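Local coordinates for protein gamma-glutamyltransferase 1 Threonine peptidase. MEROPS family T03 (Pseudomonas nitroreducens, PDB 7D9E) that is the large subunit of a gamma-glutamyltranspeptidase of the Ntn clan, which probably transfers gamma-glutamyl groups to acceptors, as in theanine synthesis, at residues 64-69 / 197-202. Sequence-based numbering, arbitrary orientation.
Sequences LAVTYP and FKQPEL
Gln199 and Val66 illustrate how a single buried amide can serve the last turn of a helix; Leu64 O still accepts Tyr68 N, but Ala65 O is followed four residues on by Pro69, which has no N-H to offer. Helix 53-67 ends here, Tyr68 being the first residue to leave helical geometry. Gln199 NE2 donates to Val66 O at 2.9 Å, with an N-H...O angle of 147°. The acceptor lies almost in the amide plane of Gln199, whereas NE2 stands 28° away from the plane of the carbonyl it meets. With CG anti to the carbonyl carbon of Gln199 (chi1 -53°) and the chain extended past CG, the amide spans the gap to the helix end. There the side chains of Gln199 and Val66 run past each other in opposite directions, bringing Val66 CG1 to 3.5 Å from NE2.

The other end of the same amide works through water: one molecule donates to Gln199 OE1 at 2.8 Å and to Ala65 O at 2.9 Å, so two successive carbonyls of the turn are linked to one side chain. Beside these polar links, Leu202 reaches in from the first turn of helix 200-212. Its CD2 methyl lies 3.8 Å from Ala65 O and 4.0 Å from Val66 CG2, the two side chains crossing at a slant. Tyr156 and Ala157 of helix 146-159 pack on Val66, while Phe188 and Phe161 touch Gln199.

With an alanine at Gln199, Val66 O would probably lose this donor, and the water one of its two acceptors. The contact thus joins the C-terminal end of one helix to the N-cap residue of another, and its chemistry implies that one N-H and the oxygen of the amide are both engaged within a largely apolar setting, which would favour one orientation of the group.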
loop_
_atom_site.group_PDB
_atom_site.type_symbol
_atom_site.label_atom_id
_atom_site.label_comp_id
_atom_site.label_asym_id
_atom_site.label_seq_id
_atom_site.Cartn_x
_atom_site.Cartn_y
_atom_site.Cartn_z
ATOM N N LEU A 64 11.831 -1.408 9.313
ATOM C CA LEU A 64 11.176 -0.194 8.840
ATOM C C LEU A 64 10.168 0.362 9.842
ATOM O O LEU A 64 9.869 1.563 9.796
ATOM C CB LEU A 64 10.520 -0.461 7.491
ATOM C CG LEU A 64 11.478 -0.862 6.368
ATOM C CD1 LEU A 64 10.727 -1.360 5.122
ATOM C CD2 LEU A 64 12.383 0.302 6.004
ATOM N N ALA A 65 9.640 -0.474 10.743
ATOM C CA ALA A 65 8.808 0.012 11.834
ATOM C C ALA A 65 9.592 0.919 12.772
ATOM O O ALA A 65 8.990 1.713 13.513
ATOM C CB ALA A 65 8.227 -1.180 12.586
ATOM N N VAL A 66 10.922 0.824 12.739
ATOM C CA VAL A 66 11.805 1.716 13.468
ATOM C C VAL A 66 12.283 2.872 12.594
ATOM O O VAL A 66 12.186 4.038 12.983
ATOM C CB VAL A 66 13.002 0.925 14.037
ATOM C CG1 VAL A 66 13.947 1.869 14.766
ATOM C CG2 VAL A 66 12.531 -0.193 14.950
ATOM N N THR A 67 12.809 2.569 11.407
ATOM C CA THR A 67 13.507 3.561 10.602
ATOM C C THR A 67 12.612 4.332 9.651
ATOM O O THR A 67 13.062 5.353 9.121
ATOM C CB THR A 67 14.656 2.917 9.804
ATOM O OG1 THR A 67 14.116 2.044 8.804
ATOM C CG2 THR A 67 15.588 2.144 10.734
ATOM N N TYR A 68 11.361 3.887 9.433
ATOM C CA TYR A 68 10.607 4.574 8.398
ATOM C C TYR A 68 9.225 4.742 9.130
ATOM O O TYR A 68 8.192 4.305 8.612
ATOM C CB TYR A 68 10.414 3.647 7.247
ATOM C CG TYR A 68 10.122 4.258 5.888
ATOM C CD1 TYR A 68 11.186 4.622 5.093
ATOM C CD2 TYR A 68 8.878 4.667 5.495
ATOM C CE1 TYR A 68 11.011 5.173 3.853
ATOM C CE2 TYR A 68 8.689 5.286 4.249
ATOM C CZ TYR A 68 9.776 5.537 3.448
ATOM O OH TYR A 68 9.667 6.154 2.217
ATOM N N PRO A 69 9.195 5.353 10.325
ATOM C CA PRO A 69 7.953 5.360 11.131
ATOM C C PRO A 69 6.782 6.112 10.502
ATOM O O PRO A 69 5.634 5.983 10.991
ATOM C CB PRO A 69 8.383 6.053 12.434
ATOM C CG PRO A 69 9.577 6.862 12.054
ATOM C CD PRO A 69 10.299 6.011 11.029
ATOM N N PHE A 197 18.204 9.439 15.386
ATOM C CA PHE A 197 16.989 9.407 16.193
ATOM C C PHE A 197 16.893 8.039 16.847
ATOM O O PHE A 197 16.932 7.021 16.145
ATOM C CB PHE A 197 15.798 9.683 15.277
ATOM C CG PHE A 197 14.444 9.649 15.954
ATOM C CD1 PHE A 197 14.115 10.570 16.938
ATOM C CD2 PHE A 197 13.487 8.724 15.538
ATOM C CE1 PHE A 197 12.845 10.533 17.536
ATOM C CE2 PHE A 197 12.223 8.698 16.119
ATOM C CZ PHE A 197 11.911 9.593 17.097
ATOM N N LYS A 198 16.802 8.025 18.182
ATOM C CA LYS A 198 16.706 6.809 18.975
ATOM C C LYS A 198 15.320 6.672 19.584
ATOM O O LYS A 198 14.656 7.663 19.903
ATOM C CB LYS A 198 17.749 6.790 20.098
ATOM C CG LYS A 198 19.176 6.993 19.594
ATOM C CD LYS A 198 20.202 7.048 20.712
ATOM C CE LYS A 198 21.597 7.277 20.144
ATOM N NZ LYS A 198 22.635 7.305 21.213
ATOM N N GLN A 199 14.903 5.427 19.781
ATOM C CA GLN A 199 13.554 5.103 20.249
ATOM C C GLN A 199 13.611 4.001 21.293
ATOM O O GLN A 199 13.271 2.838 21.033
ATOM C CB GLN A 199 12.629 4.741 19.086
ATOM C CG GLN A 199 12.609 5.769 17.991
ATOM C CD GLN A 199 11.810 5.342 16.783
ATOM O OE1 GLN A 199 10.571 5.344 16.795
ATOM N NE2 GLN A 199 12.512 4.911 15.751
ATOM N N PRO A 200 13.986 4.351 22.519
ATOM C CA PRO A 200 14.203 3.311 23.542
ATOM C C PRO A 200 12.950 2.575 23.971
ATOM O O PRO A 200 13.027 1.364 24.227
ATOM C CB PRO A 200 14.873 4.082 24.692
ATOM C CG PRO A 200 14.524 5.498 24.452
ATOM C CD PRO A 200 14.453 5.675 22.969
ATOM N N GLU A 201 11.797 3.247 24.069
ATOM C CA GLU A 201 10.577 2.535 24.448
ATOM C C GLU A 201 10.200 1.519 23.378
ATOM O O GLU A 201 9.795 0.386 23.681
ATOM C CB GLU A 201 9.434 3.524 24.673
ATOM C CG GLU A 201 9.584 4.396 25.916
ATOM C CD GLU A 201 8.293 5.105 26.295
ATOM O OE1 GLU A 201 7.428 5.277 25.409
ATOM O OE2 GLU A 201 8.160 5.527 27.469
ATOM N N LEU A 202 10.337 1.906 22.112
ATOM C CA LEU A 202 10.038 0.985 21.026
ATOM C C LEU A 202 11.005 -0.188 21.027
ATOM O O LEU A 202 10.612 -1.317 20.709
ATOM C CB LEU A 202 10.110 1.743 19.703
ATOM C CG LEU A 202 9.772 0.958 18.443
ATOM C CD1 LEU A 202 8.355 0.382 18.545
ATOM C CD2 LEU A 202 9.938 1.811 17.198
HETATM O O HOH W 1 8.642 4.142 15.145
#